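Local coordinates for protein trichomaglin (Trichosanthes lepiniana, PDB 1SGL) that probably cleaves RNA as an S-like ribonuclease of the ribonuclease T2 family, at residues Ala135-Ile141 and Asp153-Val158; Ala161-Arg165 and Lys188-Cys192; Cys57-Phe63 and Tyr102-Cys108. One frame throughout, in Å; residues are numbered along the deposited sequence.

In the fold
From the N terminus, contact 3 comes first: the loop 57-63, between strand 40-47 and helix 72-78, is tied to helix 97-106 and its exit, closing 38 intervening residues. Contact 1 then closes a short loop of 11 residues, packing helix 132-139 on helix 151-162. Contact 2 opens on the end of that same helix and closes 22 residues, many of them in strands 167-170 and 176-184, against strand 189-190. The three follow in series, without nesting or crossing. Contacts 1 and 2 touch, Ala-135 CB lying 3.4 Å from Ala-161 CB. Contact 3 lies across the chain's centre from contact 1, about 34 Å between their centres.

Contact 1: Ala135-Ile141 and Asp153-Val158; sequences ALEDAGI and DIVVAV
The flat group met here is a peptide carbonyl rather than a ring: Ile-141 CD1 touches the Asp-153 carbonyl, 3.7 Å from Asp-153 O, and also reaches Ile-154 CG1. At the other end of the contact Ala-135 CB stands 4.0 Å from Ala-157 O. Between these, Leu-136 and Ala-157 fill the middle. The CD2 branch of Leu-136 nestles between Ala-157 CB and Ile-154 CG2, 3.9 Å from each, and Ala-139 CB faces Ala-157 CB at 4.2 Å. Residues 135-139 of helix 132-139 and 153-158 of helix 151-162, in this T2-family ribonuclease, run 118° apart with axes 9.1 Å apart at closest, and the small alanines suit that spacing; no hydrogen bond crosses. A Schellman motif ends the first helix: Gly-140 takes positive phi, and Ile-141 N donates to Leu-136 O at 2.8 Å, which turns Ile-141 back toward the second helix. With CG1 beside its own backbone N (chi1 -61°) and the rest of the chain extended, Ile-141 reaches across with its terminal methyl. Ile-141 also touches Leu-204, while Val-158, whose CG2 lies a looser 4.4 Å from Leu-136 CD2, packs on Leu-179 and Leu-181 of strand 176-184.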
loop_
_atom_site.group_PDB
_atom_site.type_symbol
_atom_site.label_atom_id
_atom_site.label_comp_id
_atom_site.label_asym_id
_atom_site.label_seq_id
_atom_site.Cartn_x
_atom_site.Cartn_y
_atom_site.Cartn_z
ATOM N N ALA A 135 5.670 10.453 -9.365
ATOM C CA ALA A 135 5.419 11.835 -8.984
ATOM C C ALA A 135 6.567 12.369 -8.129
ATOM O O ALA A 135 7.115 13.438 -8.412
ATOM C CB ALA A 135 4.118 11.938 -8.220
ATOM N N LEU A 136 6.937 11.624 -7.094
ATOM C CA LEU A 136 8.014 12.054 -6.209
ATOM C C LEU A 136 9.339 12.182 -6.937
ATOM O O LEU A 136 10.057 13.157 -6.749
ATOM C CB LEU A 136 8.174 11.091 -5.034
ATOM C CG LEU A 136 7.008 10.978 -4.050
ATOM C CD1 LEU A 136 7.464 10.133 -2.860
ATOM C CD2 LEU A 136 6.559 12.361 -3.581
ATOM N N GLU A 137 9.666 11.193 -7.761
ATOM C CA GLU A 137 10.908 11.228 -8.515
ATOM C C GLU A 137 10.956 12.472 -9.409
ATOM O O GLU A 137 11.993 13.122 -9.516
ATOM C CB GLU A 137 11.050 9.966 -9.370
ATOM C CG GLU A 137 12.022 8.929 -8.821
ATOM C CD GLU A 137 11.574 8.296 -7.506
ATOM O OE1 GLU A 137 11.549 8.998 -6.462
ATOM O OE2 GLU A 137 11.250 7.082 -7.521
ATOM N N ASP A 138 9.831 12.800 -10.041
ATOM C CA ASP A 138 9.750 13.971 -10.913
ATOM C C ASP A 138 10.039 15.261 -10.158
ATOM O O ASP A 138 10.616 16.198 -10.716
ATOM C CB ASP A 138 8.364 14.087 -11.546
ATOM C CG ASP A 138 8.160 13.114 -12.678
ATOM O OD1 ASP A 138 9.067 12.295 -12.937
ATOM O OD2 ASP A 138 7.086 13.167 -13.309
ATOM N N ALA A 139 9.624 15.308 -8.896
ATOM C CA ALA A 139 9.837 16.490 -8.079
ATOM C C ALA A 139 11.224 16.498 -7.451
ATOM O O ALA A 139 11.624 17.486 -6.855
ATOM C CB ALA A 139 8.778 16.572 -6.995
ATOM N N GLY A 140 11.960 15.402 -7.587
ATOM C CA GLY A 140 13.285 15.346 -6.992
ATOM C C GLY A 140 13.267 14.830 -5.559
ATOM O O GLY A 140 14.211 15.035 -4.799
ATOM N N ILE A 141 12.178 14.175 -5.174
ATOM C CA ILE A 141 12.075 13.619 -3.834
ATOM C C ILE A 141 12.439 12.139 -3.962
ATOM O O ILE A 141 11.681 11.338 -4.517
ATOM C CB ILE A 141 10.649 13.804 -3.273
ATOM C CG1 ILE A 141 10.326 15.303 -3.201
ATOM C CG2 ILE A 141 10.542 13.186 -1.873
ATOM C CD1 ILE A 141 8.948 15.620 -2.669
ATOM N N ASP A 153 6.280 19.460 0.677
ATOM C CA ASP A 153 6.795 19.168 -0.656
ATOM C C ASP A 153 6.247 17.842 -1.167
ATOM O O ASP A 153 5.919 17.708 -2.347
ATOM C CB ASP A 153 8.326 19.100 -0.652
ATOM C CG ASP A 153 8.976 20.467 -0.723
ATOM O OD1 ASP A 153 8.257 21.482 -0.669
ATOM O OD2 ASP A 153 10.215 20.530 -0.839
ATOM N N ILE A 154 6.165 16.861 -0.273
ATOM C CA ILE A 154 5.669 15.543 -0.637
ATOM C C ILE A 154 4.167 15.583 -0.921
ATOM O O ILE A 154 3.711 15.045 -1.927
ATOM C CB ILE A 154 5.979 14.522 0.474
ATOM C CG1 ILE A 154 7.494 14.463 0.687
ATOM C CG2 ILE A 154 5.423 13.148 0.106
ATOM C CD1 ILE A 154 7.943 13.504 1.765
ATOM N N VAL A 155 3.404 16.240 -0.053
ATOM C CA VAL A 155 1.965 16.324 -0.258
ATOM C C VAL A 155 1.636 17.022 -1.574
ATOM O O VAL A 155 0.802 16.554 -2.347
ATOM C CB VAL A 155 1.284 17.077 0.896
ATOM C CG1 VAL A 155 -0.210 17.210 0.629
ATOM C CG2 VAL A 155 1.514 16.338 2.196
ATOM N N VAL A 156 2.308 18.135 -1.841
ATOM C CA VAL A 156 2.062 18.883 -3.066
ATOM C C VAL A 156 2.391 18.071 -4.313
ATOM O O VAL A 156 1.707 18.172 -5.335
ATOM C CB VAL A 156 2.872 20.205 -3.080
ATOM C CG1 VAL A 156 2.774 20.870 -4.455
ATOM C CG2 VAL A 156 2.322 21.149 -2.021
ATOM N N ALA A 157 3.441 17.265 -4.228
ATOM C CA ALA A 157 3.840 16.445 -5.353
ATOM C C ALA A 157 2.741 15.427 -5.689
ATOM O O ALA A 157 2.352 15.275 -6.851
ATOM C CB ALA A 157 5.149 15.733 -5.034
ATOM N N VAL A 158 2.234 14.739 -4.668
ATOM C CA VAL A 158 1.186 13.745 -4.880
ATOM C C VAL A 158 -0.117 14.375 -5.353
ATOM O O VAL A 158 -0.715 13.905 -6.312
ATOM C CB VAL A 158 0.910 12.925 -3.602
ATOM C CG1 VAL A 158 -0.312 12.031 -3.808
ATOM C CG2 VAL A 158 2.129 12.090 -3.266
#

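Contact 2: Ala161-Arg165 and Lys188-Cys192; sequences AVGAR and KPRDC
Ala-164 and Pro-189 form the close-packed part of this contact, where the chain leaving helix 151-162 through Gly-163, at positive phi, runs alongside strand 189-190. Ala-164 CB presses on the backbone, 3.6 Å from Arg-190 C, and against Pro-189 CB. The same proline ring meets Val-162 CG1 with its CB and CG, and Tyr-130 touches both residues.

Farther along, the contact becomes polar. The two backbones run nearly parallel, 22° apart, and Cys-192 N donates to Arg-165 O at 2.9 Å. Arg-165 N gives an almost straight bond (171°) of 2.8 Å to Asp-191 OD1, on the anti lone pair of that oxygen. A water donates to both Arg-165 O and Arg-190 O, bridging two acceptors that could not pair directly.

The outer side, with Asp-191 exposed, is looser. Arg-165 leaves the backbone with CG anti to N (chi1 176°) and bends at chi3, which lays its guanidinium over Asp-191 CB, 3.7 Å above the plane, with the carboxylate stacked. Its NE and NH2 both point at Cys-192 O, each in a weak bond of 3.3 Å, whereas NH1 and Asp-191 OD2 interact by charge alone. An alanine in place of Arg-165 removes the guanidinium, which would probably leave Cys-192 O without its two weak side-chain donors and the Asp-191 carboxylate without the positive group stacked on it. Arg-190 points away, its NH1 on Pro-189 O and its NH2 in a salt bridge to Asp-184.

Cys-192 is thus held to Arg-165 firmly through N and only weakly through O, and through SG to Cys-182 of strand 176-184, so the chain just after strand 189-190 is secured mainly by a backbone bond and a disulfide, with the outlying charges likely to add only a mild attraction.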
loop_
_atom_site.group_PDB
_atom_site.type_symbol
_atom_site.label_atom_id
_atom_site.label_comp_id
_atom_site.label_asym_id
_atom_site.label_seq_id
_atom_site.Cartn_x
_atom_site.Cartn_y
_atom_site.Cartn_z
ATOM N N ALA A 161 0.127 15.529 -8.951
ATOM C CA ALA A 161 0.184 14.427 -9.897
ATOM C C ALA A 161 -1.067 13.541 -9.946
ATOM O O ALA A 161 -1.483 13.112 -11.019
ATOM C CB ALA A 161 1.416 13.574 -9.605
ATOM N N VAL A 162 -1.662 13.276 -8.790
ATOM C CA VAL A 162 -2.842 12.420 -8.707
ATOM C C VAL A 162 -4.154 13.198 -8.773
ATOM O O VAL A 162 -5.181 12.664 -9.204
ATOM C CB VAL A 162 -2.815 11.595 -7.395
ATOM C CG1 VAL A 162 -4.101 10.800 -7.236
ATOM C CG2 VAL A 162 -1.609 10.662 -7.402
ATOM N N GLY A 163 -4.118 14.457 -8.343
ATOM C CA GLY A 163 -5.321 15.268 -8.354
ATOM C C GLY A 163 -6.152 15.168 -7.080
ATOM O O GLY A 163 -7.297 15.603 -7.060
ATOM N N ALA A 164 -5.590 14.594 -6.019
ATOM C CA ALA A 164 -6.304 14.460 -4.751
ATOM C C ALA A 164 -5.328 14.348 -3.593
ATOM O O ALA A 164 -4.216 13.833 -3.747
ATOM C CB ALA A 164 -7.228 13.229 -4.782
ATOM N N ARG A 165 -5.754 14.825 -2.433
ATOM C CA ARG A 165 -4.931 14.800 -1.235
ATOM C C ARG A 165 -4.744 13.407 -0.613
ATOM O O ARG A 165 -5.714 12.721 -0.309
ATOM C CB ARG A 165 -5.539 15.734 -0.184
ATOM C CG ARG A 165 -4.815 15.711 1.159
ATOM C CD ARG A 165 -5.367 16.773 2.107
ATOM N NE ARG A 165 -6.737 16.467 2.494
ATOM C CZ ARG A 165 -7.757 17.309 2.376
ATOM N NH1 ARG A 165 -7.564 18.526 1.880
ATOM N NH2 ARG A 165 -8.974 16.926 2.736
ATOM N N LYS A 188 -12.277 7.050 -9.061
ATOM C CA LYS A 188 -11.694 8.344 -9.376
ATOM C C LYS A 188 -11.116 8.851 -8.057
ATOM O O LYS A 188 -11.700 8.632 -6.992
ATOM C CB LYS A 188 -12.751 9.325 -9.893
ATOM C CG LYS A 188 -12.979 9.255 -11.396
ATOM C CD LYS A 188 -13.442 7.874 -11.840
ATOM C CE LYS A 188 -13.486 7.772 -13.366
ATOM N NZ LYS A 188 -13.963 6.438 -13.831
ATOM N N PRO A 189 -9.959 9.524 -8.108
ATOM C CA PRO A 189 -9.333 10.045 -6.887
ATOM C C PRO A 189 -10.201 11.033 -6.111
ATOM O O PRO A 189 -10.931 11.834 -6.689
ATOM C CB PRO A 189 -8.046 10.687 -7.407
ATOM C CG PRO A 189 -7.715 9.828 -8.613
ATOM C CD PRO A 189 -9.066 9.688 -9.268
ATOM N N ARG A 190 -10.094 10.959 -4.791
ATOM C CA ARG A 190 -10.834 11.821 -3.882
ATOM C C ARG A 190 -9.919 12.165 -2.714
ATOM O O ARG A 190 -9.133 11.326 -2.270
ATOM C CB ARG A 190 -12.071 11.079 -3.358
ATOM C CG ARG A 190 -13.183 10.952 -4.372
ATOM C CD ARG A 190 -13.836 12.307 -4.611
ATOM N NE ARG A 190 -14.900 12.253 -5.606
ATOM C CZ ARG A 190 -14.696 12.257 -6.917
ATOM N NH1 ARG A 190 -13.463 12.316 -7.395
ATOM N NH2 ARG A 190 -15.727 12.199 -7.753
ATOM N N ASP A 191 -10.009 13.387 -2.208
ATOM C CA ASP A 191 -9.170 13.764 -1.078
ATOM C C ASP A 191 -9.441 12.810 0.079
ATOM O O ASP A 191 -10.590 12.441 0.332
ATOM C CB ASP A 191 -9.485 15.175 -0.574
ATOM C CG ASP A 191 -9.209 16.250 -1.597
ATOM O OD1 ASP A 191 -8.201 16.168 -2.326
ATOM O OD2 ASP A 191 -10.012 17.202 -1.652
ATOM N N CYS A 192 -8.384 12.414 0.777
ATOM C CA CYS A 192 -8.535 11.557 1.942
ATOM C C CYS A 192 -8.766 12.494 3.132
ATOM O O CYS A 192 -8.406 13.676 3.085
ATOM C CB CYS A 192 -7.262 10.765 2.214
ATOM S SG CYS A 192 -6.835 9.354 1.145
HETATM O O HOH W 1 -6.432 10.645 -2.285
#

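Contact 3: Cys57-Phe63 and Tyr102-Cys108; sequences CCTGGSF and YEKHGTC. With SO4 (sulfate ion), chain B.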
loop_
_atom_site.group_PDB
_atom_site.type_symbol
_atom_site.label_atom_id
_atom_site.label_comp_id
_atom_site.label_asym_id
_atom_site.label_seq_id
_atom_site.Cartn_x
_atom_site.Cartn_y
_atom_site.Cartn_z
ATOM N N CYS A 57 -13.471 -10.025 6.169
ATOM C CA CYS A 57 -13.833 -11.408 5.869
ATOM C C CYS A 57 -15.335 -11.439 5.622
ATOM O O CYS A 57 -16.107 -11.799 6.507
ATOM C CB CYS A 57 -13.483 -12.308 7.056
ATOM S SG CYS A 57 -11.745 -12.191 7.586
ATOM N N CYS A 58 -15.739 -11.074 4.410
ATOM C CA CYS A 58 -17.154 -11.012 4.061
ATOM C C CYS A 58 -17.752 -12.178 3.286
ATOM O O CYS A 58 -18.965 -12.216 3.082
ATOM C CB CYS A 58 -17.432 -9.712 3.295
ATOM S SG CYS A 58 -17.372 -8.227 4.347
ATOM N N THR A 59 -16.934 -13.132 2.858
ATOM C CA THR A 59 -17.477 -14.247 2.092
ATOM C C THR A 59 -17.049 -15.621 2.587
ATOM O O THR A 59 -17.634 -16.632 2.195
ATOM C CB THR A 59 -17.082 -14.149 0.604
ATOM O OG1 THR A 59 -17.885 -15.054 -0.167
ATOM C CG2 THR A 59 -15.621 -14.528 0.418
ATOM N N GLY A 60 -16.035 -15.665 3.443
ATOM C CA GLY A 60 -15.563 -16.950 3.920
ATOM C C GLY A 60 -15.141 -17.787 2.724
ATOM O O GLY A 60 -15.198 -19.019 2.759
ATOM N N GLY A 61 -14.729 -17.106 1.656
ATOM C CA GLY A 61 -14.300 -17.787 0.445
ATOM C C GLY A 61 -12.798 -18.012 0.426
ATOM O O GLY A 61 -12.016 -17.067 0.570
ATOM N N SER A 62 -12.401 -19.268 0.236
ATOM C CA SER A 62 -10.994 -19.654 0.213
ATOM C C SER A 62 -10.183 -19.043 -0.927
ATOM O O SER A 62 -10.525 -19.194 -2.101
ATOM C CB SER A 62 -10.880 -21.177 0.153
ATOM O OG SER A 62 -11.541 -21.771 1.256
ATOM N N PHE A 63 -9.100 -18.357 -0.568
ATOM C CA PHE A 63 -8.222 -17.731 -1.547
ATOM C C PHE A 63 -7.591 -18.781 -2.462
ATOM O O PHE A 63 -6.961 -19.732 -2.000
ATOM C CB PHE A 63 -7.118 -16.951 -0.840
ATOM C CG PHE A 63 -6.057 -16.441 -1.766
ATOM C CD1 PHE A 63 -6.357 -15.488 -2.730
ATOM C CD2 PHE A 63 -4.759 -16.930 -1.689
ATOM C CE1 PHE A 63 -5.374 -15.029 -3.604
ATOM C CE2 PHE A 63 -3.774 -16.478 -2.558
ATOM C CZ PHE A 63 -4.081 -15.529 -3.514
ATOM N N TYR A 102 -6.965 -10.039 0.206
ATOM C CA TYR A 102 -8.149 -10.390 -0.561
ATOM C C TYR A 102 -9.301 -10.901 0.309
ATOM O O TYR A 102 -10.437 -10.456 0.163
ATOM C CB TYR A 102 -7.842 -11.458 -1.604
ATOM C CG TYR A 102 -9.113 -11.925 -2.273
ATOM C CD1 TYR A 102 -9.825 -11.068 -3.108
ATOM C CD2 TYR A 102 -9.659 -13.185 -1.992
ATOM C CE1 TYR A 102 -11.047 -11.440 -3.646
ATOM C CE2 TYR A 102 -10.892 -13.566 -2.525
ATOM C CZ TYR A 102 -11.579 -12.684 -3.351
ATOM O OH TYR A 102 -12.800 -13.022 -3.889
ATOM N N GLU A 103 -9.009 -11.848 1.196
ATOM C CA GLU A 103 -10.040 -12.421 2.054
ATOM C C GLU A 103 -10.581 -11.426 3.089
ATOM O O GLU A 103 -11.787 -11.307 3.284
ATOM C CB GLU A 103 -9.504 -13.656 2.779
ATOM C CG GLU A 103 -9.072 -14.807 1.875
ATOM C CD GLU A 103 -8.719 -16.063 2.670
ATOM O OE1 GLU A 103 -8.055 -15.941 3.726
ATOM O OE2 GLU A 103 -9.097 -17.174 2.241
ATOM N N LYS A 104 -9.680 -10.714 3.746
ATOM C CA LYS A 104 -10.079 -9.763 4.769
ATOM C C LYS A 104 -10.771 -8.503 4.239
ATOM O O LYS A 104 -11.689 -7.985 4.881
ATOM C CB LYS A 104 -8.858 -9.372 5.603
ATOM C CG LYS A 104 -9.185 -8.650 6.894
ATOM C CD LYS A 104 -7.921 -8.325 7.673
ATOM C CE LYS A 104 -8.240 -7.543 8.935
ATOM N NZ LYS A 104 -6.995 -7.122 9.644
ATOM N N HIS A 105 -10.363 -8.023 3.066
ATOM C CA HIS A 105 -10.945 -6.794 2.529
ATOM C C HIS A 105 -11.607 -6.884 1.159
ATOM O O HIS A 105 -12.687 -6.324 0.947
ATOM C CB HIS A 105 -9.875 -5.701 2.481
ATOM C CG HIS A 105 -9.181 -5.472 3.786
ATOM N ND1 HIS A 105 -9.855 -5.110 4.931
ATOM C CD2 HIS A 105 -7.872 -5.548 4.124
ATOM C CE1 HIS A 105 -8.991 -4.971 5.922
ATOM N NE2 HIS A 105 -7.781 -5.230 5.459
ATOM N N GLY A 106 -10.954 -7.566 0.225
ATOM C CA GLY A 106 -11.501 -7.679 -1.115
ATOM C C GLY A 106 -12.891 -8.280 -1.166
ATOM O O GLY A 106 -13.707 -7.904 -2.005
ATOM N N THR A 107 -13.164 -9.223 -0.274
ATOM C CA THR A 107 -14.468 -9.876 -0.239
ATOM C C THR A 107 -15.554 -8.883 0.174
ATOM O O THR A 107 -16.698 -8.984 -0.265
ATOM C CB THR A 107 -14.462 -11.068 0.741
ATOM O OG1 THR A 107 -14.058 -10.620 2.038
ATOM C CG2 THR A 107 -13.487 -12.139 0.269
ATOM N N CYS A 108 -15.178 -7.915 1.004
ATOM C CA CYS A 108 -16.103 -6.895 1.477
ATOM C C CYS A 108 -16.297 -5.761 0.466
ATOM O O CYS A 108 -17.023 -4.799 0.737
ATOM C CB CYS A 108 -15.601 -6.313 2.801
ATOM S SG CYS A 108 -15.475 -7.517 4.168
HETATM S S SO4 B . -4.565 -4.788 7.266
HETATM O O1 SO4 B . -4.784 -4.748 8.723
HETATM O O2 SO4 B . -5.487 -5.772 6.669
HETATM O O3 SO4 B . -3.174 -5.189 6.997
HETATM O O4 SO4 B . -4.807 -3.456 6.677
#
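Helix 97-106 and its exit carry the sequence Glu-Lys-His-Gly-Thr-Cys, the second conserved active-site segment of the ribonuclease T2 family, and the loop 57-63 wraps its outer side. Cys-58 and Cys-108 are joined by a disulfide, SG to SG 2.0 Å with chi3 93°. Beside it, Thr-107 OG1 does two jobs: it accepts from Cys-58 N at 2.9 Å and donates to Glu-103 O at 2.7 Å, linking loop and helix through one hydroxyl. That position, between backbone N and carbonyl carbon (chi1 56°), leaves CG2 of Thr-107 turned onto CG2 of Thr-59, a tight 3.2 Å pair. Cys-57 N adds a bond to Lys-104 O, and the sulfur of Cys-57 is bound to Cys-90.

Farther along the loop, Glu-103 stretches out so that OE2 takes the N-H of Phe-63 at 3.0 Å, on its anti side and out of the carboxylate plane; its OE1 is bonded to Ser-89. The edge of the Phe-63 ring meets Tyr-102 CD2, and both rings pack on Glu-116 and Phe-120 of helix 116-129.

The other side of the helix faces a sulfate, probably from the crystallisation liquor and perhaps marking where a substrate phosphate would bind. His-43 and Gln-101 also bond it. Lys-104 contributes a weak bond from NZ to O1, and its CG lies over one face of the His-105 ring. His-105 NE2 donates to sulfate O2 at the ring edge, 2.6 Å away with an N-H...O angle of 157°.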